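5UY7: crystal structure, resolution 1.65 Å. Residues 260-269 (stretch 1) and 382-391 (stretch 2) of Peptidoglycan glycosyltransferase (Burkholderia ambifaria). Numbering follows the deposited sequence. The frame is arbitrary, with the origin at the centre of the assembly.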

ATOM      1  N   ARG A 260      -0.524 -16.349   7.629  1.00 32.90           N
ATOM      2  CA  ARG A 260       0.319 -15.210   7.994  1.00 33.77           C
ATOM      3  C   ARG A 260      -0.138 -13.909   7.343  1.00 31.78           C
ATOM      4  O   ARG A 260       0.075 -12.830   7.908  1.00 28.59           O
ATOM      5  CB  ARG A 260       1.774 -15.501   7.634  1.00 33.44           C
ATOM      6  CG  ARG A 260       2.340 -16.711   8.361  1.00 40.93           C
ATOM      7  CD  ARG A 260       3.830 -16.877   8.126  1.00 52.16           C
ATOM      8  NE  ARG A 260       4.162 -17.102   6.720  1.00 56.57           N
ATOM      9  CZ  ARG A 260       4.061 -18.274   6.096  1.00 52.04           C
ATOM     10  NH1 ARG A 260       3.614 -19.342   6.743  1.00 58.82           N
ATOM     11  NH2 ARG A 260       4.397 -18.376   4.819  1.00 43.89           N
ATOM     12  N   ILE A 261      -0.753 -13.978   6.158  1.00 27.01           N
ATOM     13  CA  ILE A 261      -1.294 -12.776   5.528  1.00 24.82           C
ATOM     14  C   ILE A 261      -2.257 -12.066   6.463  1.00 25.02           C
ATOM     15  O   ILE A 261      -2.330 -10.830   6.483  1.00 25.41           O
ATOM     16  CB  ILE A 261      -1.991 -13.127   4.197  1.00 28.98           C
ATOM     17  CG1 ILE A 261      -0.981 -13.619   3.171  1.00 36.54           C
ATOM     18  CG2 ILE A 261      -2.756 -11.915   3.659  1.00 29.96           C
ATOM     19  CD1 ILE A 261      -1.596 -13.936   1.819  1.00 35.80           C
ATOM     20  N   LEU A 262      -2.997 -12.829   7.267  1.00 26.26           N
ATOM     21  CA  LEU A 262      -3.975 -12.271   8.186  1.00 28.50           C
ATOM     22  C   LEU A 262      -3.459 -12.131   9.613  1.00 26.16           C
ATOM     23  O   LEU A 262      -3.955 -11.277  10.358  1.00 27.40           O
ATOM     24  CB  LEU A 262      -5.228 -13.151   8.203  1.00 30.29           C
ATOM     25  CG  LEU A 262      -6.034 -13.084   6.908  1.00 39.54           C
ATOM     26  CD1 LEU A 262      -6.525 -14.462   6.522  1.00 47.99           C
ATOM     27  CD2 LEU A 262      -7.198 -12.121   7.088  1.00 39.11           C
ATOM     28  N   THR A 263      -2.476 -12.930  10.012  1.00 28.31           N
ATOM     29  CA  THR A 263      -2.088 -12.961  11.419  1.00 29.13           C
ATOM     30  C   THR A 263      -0.814 -12.187  11.720  1.00 33.12           C
ATOM     31  O   THR A 263      -0.653 -11.704  12.844  1.00 35.15           O
ATOM     32  CB  THR A 263      -1.920 -14.408  11.899  1.00 31.09           C
ATOM     33  OG1 THR A 263      -0.865 -15.047  11.169  1.00 33.59           O
ATOM     34  CG2 THR A 263      -3.215 -15.189  11.701  1.00 33.08           C
ATOM     35  N   ASP A 264       0.091 -12.043  10.760  1.00 28.28           N
ATOM     36  CA  ASP A 264       1.374 -11.407  11.025  1.00 31.43           C
ATOM     37  C   ASP A 264       1.284  -9.900  10.818  1.00 26.40           C
ATOM     38  O   ASP A 264       0.812  -9.430   9.775  1.00 24.77           O
ATOM     39  CB  ASP A 264       2.465 -12.012  10.142  1.00 31.13           C
ATOM     40  CG  ASP A 264       2.851 -13.421  10.582  1.00 35.57           C
ATOM     41  OD1 ASP A 264       2.149 -13.998  11.444  1.00 45.45           O
ATOM     42  OD2 ASP A 264       3.859 -13.947  10.076  1.00 39.56           O
ATOM     43  N   VAL A 265       1.744  -9.138  11.811  1.00 26.19           N
ATOM     44  CA  VAL A 265       1.705  -7.688  11.714  1.00 25.35           C
ATOM     45  C   VAL A 265       3.120  -7.130  11.709  1.00 24.56           C
ATOM     46  O   VAL A 265       4.067  -7.738  12.219  1.00 28.05           O
ATOM     47  CB  VAL A 265       0.869  -7.028  12.831  1.00 29.76           C
ATOM     48  CG1 VAL A 265      -0.552  -7.554  12.800  1.00 30.84           C
ATOM     49  CG2 VAL A 265       1.503  -7.247  14.183  1.00 29.65           C
ATOM     50  N   PHE A 266       3.242  -5.943  11.118  1.00 23.60           N
ATOM     51  CA  PHE A 266       4.520  -5.267  10.942  1.00 26.53           C
ATOM     52  C   PHE A 266       4.252  -3.787  10.731  1.00 22.07           C
ATOM     53  O   PHE A 266       3.127  -3.376  10.430  1.00 21.97           O
ATOM     54  CB  PHE A 266       5.300  -5.834   9.751  1.00 24.12           C
ATOM     55  CG  PHE A 266       4.498  -5.905   8.478  1.00 23.19           C
ATOM     56  CD1 PHE A 266       3.725  -7.027   8.195  1.00 23.76           C
ATOM     57  CD2 PHE A 266       4.523  -4.864   7.557  1.00 22.03           C
ATOM     58  CE1 PHE A 266       2.987  -7.098   7.022  1.00 23.35           C
ATOM     59  CE2 PHE A 266       3.789  -4.939   6.380  1.00 23.18           C
ATOM     60  CZ  PHE A 266       3.018  -6.059   6.123  1.00 22.10           C
ATOM     61  N   GLU A 267       5.300  -2.990  10.885  1.00 21.38           N
ATOM     62  CA  GLU A 267       5.167  -1.567  10.597  1.00 19.63           C
ATOM     63  C   GLU A 267       5.132  -1.352   9.087  1.00 20.97           C
ATOM     64  O   GLU A 267       6.025  -1.828   8.375  1.00 21.98           O
ATOM     65  CB  GLU A 267       6.310  -0.776  11.228  1.00 24.00           C
ATOM     66  CG  GLU A 267       6.315  -0.832  12.760  1.00 26.50           C
ATOM     67  CD  GLU A 267       7.443  -0.027  13.365  1.00 30.18           C
ATOM     68  OE1 GLU A 267       8.610  -0.458  13.268  1.00 36.57           O
ATOM     69  OE2 GLU A 267       7.162   1.046  13.928  1.00 33.05           O
ATOM     70  N   PRO A 268       4.124  -0.655   8.568  1.00 18.71           N
ATOM     71  CA  PRO A 268       3.972  -0.544   7.110  1.00 18.94           C
ATOM     72  C   PRO A 268       5.000   0.351   6.436  1.00 19.76           C
ATOM     73  O   PRO A 268       5.184   0.236   5.216  1.00 19.13           O
ATOM     74  CB  PRO A 268       2.560   0.034   6.953  1.00 18.51           C
ATOM     75  CG  PRO A 268       2.314   0.760   8.276  1.00 16.78           C
ATOM     76  CD  PRO A 268       2.989  -0.079   9.307  1.00 19.31           C
ATOM     77  N   GLY A 269       5.626   1.274   7.161  1.00 20.01           N
ATOM     78  CA  GLY A 269       6.625   2.126   6.534  1.00 19.26           C
ATOM     79  C   GLY A 269       6.055   2.967   5.406  1.00 18.60           C
ATOM     80  O   GLY A 269       4.913   3.437   5.460  1.00 18.17           O
ATOM     81  N   TYR A 382       4.849   8.462   8.032  1.00 18.62           N
ATOM     82  CA  TYR A 382       5.652   7.649   7.134  1.00 18.52           C
ATOM     83  C   TYR A 382       5.720   6.197   7.593  1.00 21.22           C
ATOM     84  O   TYR A 382       6.642   5.468   7.216  1.00 21.24           O
ATOM     85  CB  TYR A 382       7.045   8.258   6.914  1.00 21.19           C
ATOM     86  CG  TYR A 382       7.917   8.622   8.108  1.00 21.75           C
ATOM     87  CD1 TYR A 382       7.861   9.886   8.685  1.00 21.99           C
ATOM     88  CD2 TYR A 382       8.862   7.729   8.590  1.00 22.81           C
ATOM     89  CE1 TYR A 382       8.692  10.232   9.744  1.00 23.94           C
ATOM     90  CE2 TYR A 382       9.692   8.063   9.649  1.00 25.81           C
ATOM     91  CZ  TYR A 382       9.603   9.312  10.223  1.00 27.13           C
ATOM     92  OH  TYR A 382      10.439   9.635  11.269  1.00 31.17           O
ATOM     93  N   GLY A 383       4.731   5.755   8.368  1.00 18.99           N
ATOM     94  CA  GLY A 383       4.460   4.334   8.527  1.00 17.69           C
ATOM     95  C   GLY A 383       5.106   3.623   9.694  1.00 20.40           C
ATOM     96  O   GLY A 383       5.117   2.388   9.711  1.00 20.78           O
ATOM     97  N   TYR A 384       5.640   4.340  10.673  1.00 19.77           N
ATOM     98  CA  TYR A 384       6.232   3.692  11.831  1.00 24.54           C
ATOM     99  C   TYR A 384       5.513   4.148  13.090  1.00 24.31           C
ATOM    100  O   TYR A 384       5.007   5.270  13.158  1.00 24.91           O
ATOM    101  CB  TYR A 384       7.737   3.976  11.896  1.00 23.81           C
ATOM    102  CG  TYR A 384       8.436   3.396  10.691  1.00 22.73           C
ATOM    103  CD1 TYR A 384       8.673   2.029  10.600  1.00 27.55           C
ATOM    104  CD2 TYR A 384       8.799   4.195   9.612  1.00 26.44           C
ATOM    105  CE1 TYR A 384       9.285   1.479   9.489  1.00 27.29           C
ATOM    106  CE2 TYR A 384       9.416   3.651   8.491  1.00 27.24           C
ATOM    107  CZ  TYR A 384       9.656   2.287   8.441  1.00 25.08           C
ATOM    108  OH  TYR A 384      10.260   1.720   7.335  1.00 24.45           O
ATOM    109  N   GLY A 385       5.460   3.261  14.082  1.00 24.04           N
ATOM    110  CA  GLY A 385       4.678   3.515  15.275  1.00 27.54           C
ATOM    111  C   GLY A 385       3.258   3.001  15.222  1.00 28.06           C
ATOM    112  O   GLY A 385       2.468   3.309  16.124  1.00 28.56           O
ATOM    113  N   LEU A 386       2.899   2.264  14.172  1.00 23.93           N
ATOM    114  CA  LEU A 386       1.667   1.495  14.105  1.00 23.44           C
ATOM    115  C   LEU A 386       2.007   0.186  13.409  1.00 25.73           C
ATOM    116  O   LEU A 386       3.017   0.087  12.711  1.00 24.75           O
ATOM    117  CB  LEU A 386       0.554   2.233  13.340  1.00 22.25           C
ATOM    118  CG  LEU A 386       0.628   2.313  11.804  1.00 24.34           C
ATOM    119  CD1 LEU A 386      -0.632   2.971  11.259  1.00 25.49           C
ATOM    120  CD2 LEU A 386       1.859   3.064  11.300  1.00 24.18           C
ATOM    121  N   SER A 387       1.164  -0.824  13.599  1.00 25.26           N
ATOM    122  CA  SER A 387       1.391  -2.107  12.944  1.00 25.95           C
ATOM    123  C   SER A 387       0.128  -2.553  12.226  1.00 22.37           C
ATOM    124  O   SER A 387      -0.992  -2.245  12.647  1.00 23.11           O
ATOM    125  CB  SER A 387       1.847  -3.190  13.932  1.00 32.36           C
ATOM    126  OG  SER A 387       0.855  -3.450  14.901  1.00 37.43           O
ATOM    127  N   VAL A 388       0.330  -3.276  11.120  1.00 20.86           N
ATOM    128  CA  VAL A 388      -0.731  -3.694  10.211  1.00 19.40           C
ATOM    129  C   VAL A 388      -0.399  -5.093   9.707  1.00 21.26           C
ATOM    130  O   VAL A 388       0.747  -5.530   9.758  1.00 23.11           O
ATOM    131  CB  VAL A 388      -0.870  -2.746   9.002  1.00 17.89           C
ATOM    132  CG1 VAL A 388      -1.075  -1.306   9.466  1.00 18.60           C
ATOM    133  CG2 VAL A 388       0.374  -2.857   8.113  1.00 20.83           C
ATOM    134  N   SER A 389      -1.412  -5.781   9.183  1.00 21.58           N
ATOM    135  CA  SER A 389      -1.194  -7.005   8.421  1.00 19.78           C
ATOM    136  C   SER A 389      -1.180  -6.669   6.935  1.00 20.36           C
ATOM    137  O   SER A 389      -1.666  -5.620   6.512  1.00 18.73           O
ATOM    138  CB  SER A 389      -2.289  -8.040   8.690  1.00 23.06           C
ATOM    139  OG  SER A 389      -3.529  -7.570   8.174  1.00 21.63           O
ATOM    140  N   LEU A 390      -0.646  -7.597   6.129  1.00 19.66           N
ATOM    141  CA  LEU A 390      -0.683  -7.376   4.684  1.00 18.81           C
ATOM    142  C   LEU A 390      -2.121  -7.345   4.177  1.00 18.34           C
ATOM    143  O   LEU A 390      -2.453  -6.558   3.278  1.00 18.11           O
ATOM    144  CB  LEU A 390       0.122  -8.446   3.949  1.00 19.57           C
ATOM    145  CG  LEU A 390       0.302  -8.185   2.445  1.00 17.20           C
ATOM    146  CD1 LEU A 390       1.178  -6.964   2.221  1.00 19.00           C
ATOM    147  CD2 LEU A 390       0.921  -9.422   1.785  1.00 18.44           C
ATOM    148  N   PHE A 391      -2.990  -8.179   4.754  1.00 18.90           N
ATOM    149  CA  PHE A 391      -4.405  -8.144   4.398  1.00 19.04           C
ATOM    150  C   PHE A 391      -4.980  -6.751   4.609  1.00 21.45           C
ATOM    151  O   PHE A 391      -5.678  -6.213   3.739  1.00 19.52           O
ATOM    152  CB  PHE A 391      -5.184  -9.171   5.226  1.00 19.82           C
ATOM    153  CG  PHE A 391      -6.627  -9.317   4.813  1.00 23.94           C
ATOM    154  CD1 PHE A 391      -7.592  -8.425   5.260  1.00 28.86           C
ATOM    155  CD2 PHE A 391      -7.019 -10.356   3.980  1.00 27.72           C
ATOM    156  CE1 PHE A 391      -8.916  -8.561   4.871  1.00 29.82           C
ATOM    157  CE2 PHE A 391      -8.345 -10.495   3.594  1.00 26.86           C
ATOM    158  CZ  PHE A 391      -9.289  -9.598   4.039  1.00 28.33           C
TER
HETATM  159  O   HOH W   1       0.636  -9.987   7.177  1.00 20.59           O
HETATM  160  O   HOH W   2      -5.238  -8.891   9.819  1.00 23.64           O

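From Val 265 onward the stretches run antiparallel: Val 265 lies nearest Ser 389, Glu 267 nearest Ser 387 and Gly 269 nearest Gly 383. At the helical end the order changes, with Ile 261 nearest Leu 390 and Leu 262 nearest Phe 391. Stretch 1 leaves its helix at Asp 264 and extends, while stretch 2 comes from a loop and enters a helix at Leu 390. The best-defined backbone pairing is Phe 266 with Val 388, a hydrogen-bonded antiparallel pair: Phe 266 N donates to Val 388 O (2.9 Å, 151° at the hydrogen) and Val 388 N donates to Phe 266 O (2.9 Å, 159°). CA-H...O contacts accompany it, among them Val 265 CA to Val 388 O at 3.1 Å and Glu 267 CA to Leu 386 O at 3.4 Å. Leu 386 O has no hydrogen-bond donor in the model, so the latter contact covers a buried carbonyl without satisfying it.

Two further backbone bonds tie down the ends. Phe 391 N donates to Ile 261 O at 3.2 Å (159°), joining the two helical segments, and Gly 269 N donates to Gly 383 O at 2.8 Å (154°). The two glycines suit this close approach. A CB on Gly 383 would lie 1.8 Å from Gly 269 O. A CB on Gly 269 would lie 2.9 Å from Tyr 384 OH. The positive phi of Gly 269 by itself favours glycine, and at the backbone angles of Gly 383 a CB would also be jammed against Tyr 382 O. With no side chain in the way, Gly 269 CA sits 3.9 Å from the centroid of the Tyr 384 ring, 26° off its normal, a CH-pi contact over the face.

Glu 267 supplies the side-chain hydrogen bond across the stretches. Its m, t rotamer carries OE2 to within 2.8 Å of Gly 385 N, nearly linear at 169°, so a carboxylate oxygen serves an amide in the loop.

Apolar groups fill the remaining space. Pro 268 CB packs 3.8 Å from Val 388 CG2, and Pro 268 CG lies 3.8 Å from Leu 386 CD2. Phe 266 and Val 388 point to the same face of the sheet; the p rotamer of Phe 266 brings CZ within 4.3 Å of Leu 390 CB. Although the CA-to-CB bond of Leu 262 points away, its CD2 returns to 3.8 Å from the centroid of the Phe 391 ring, 23° off the normal.

Water completes the helical end. Water 2 donates to Leu 262 O (2.8 Å) and accepts from Ser 389 OG (2.7 Å), while water 1 accepts from Leu 390 N (2.9 Å). Altogether the contact buries 851 Å², summed over both sides.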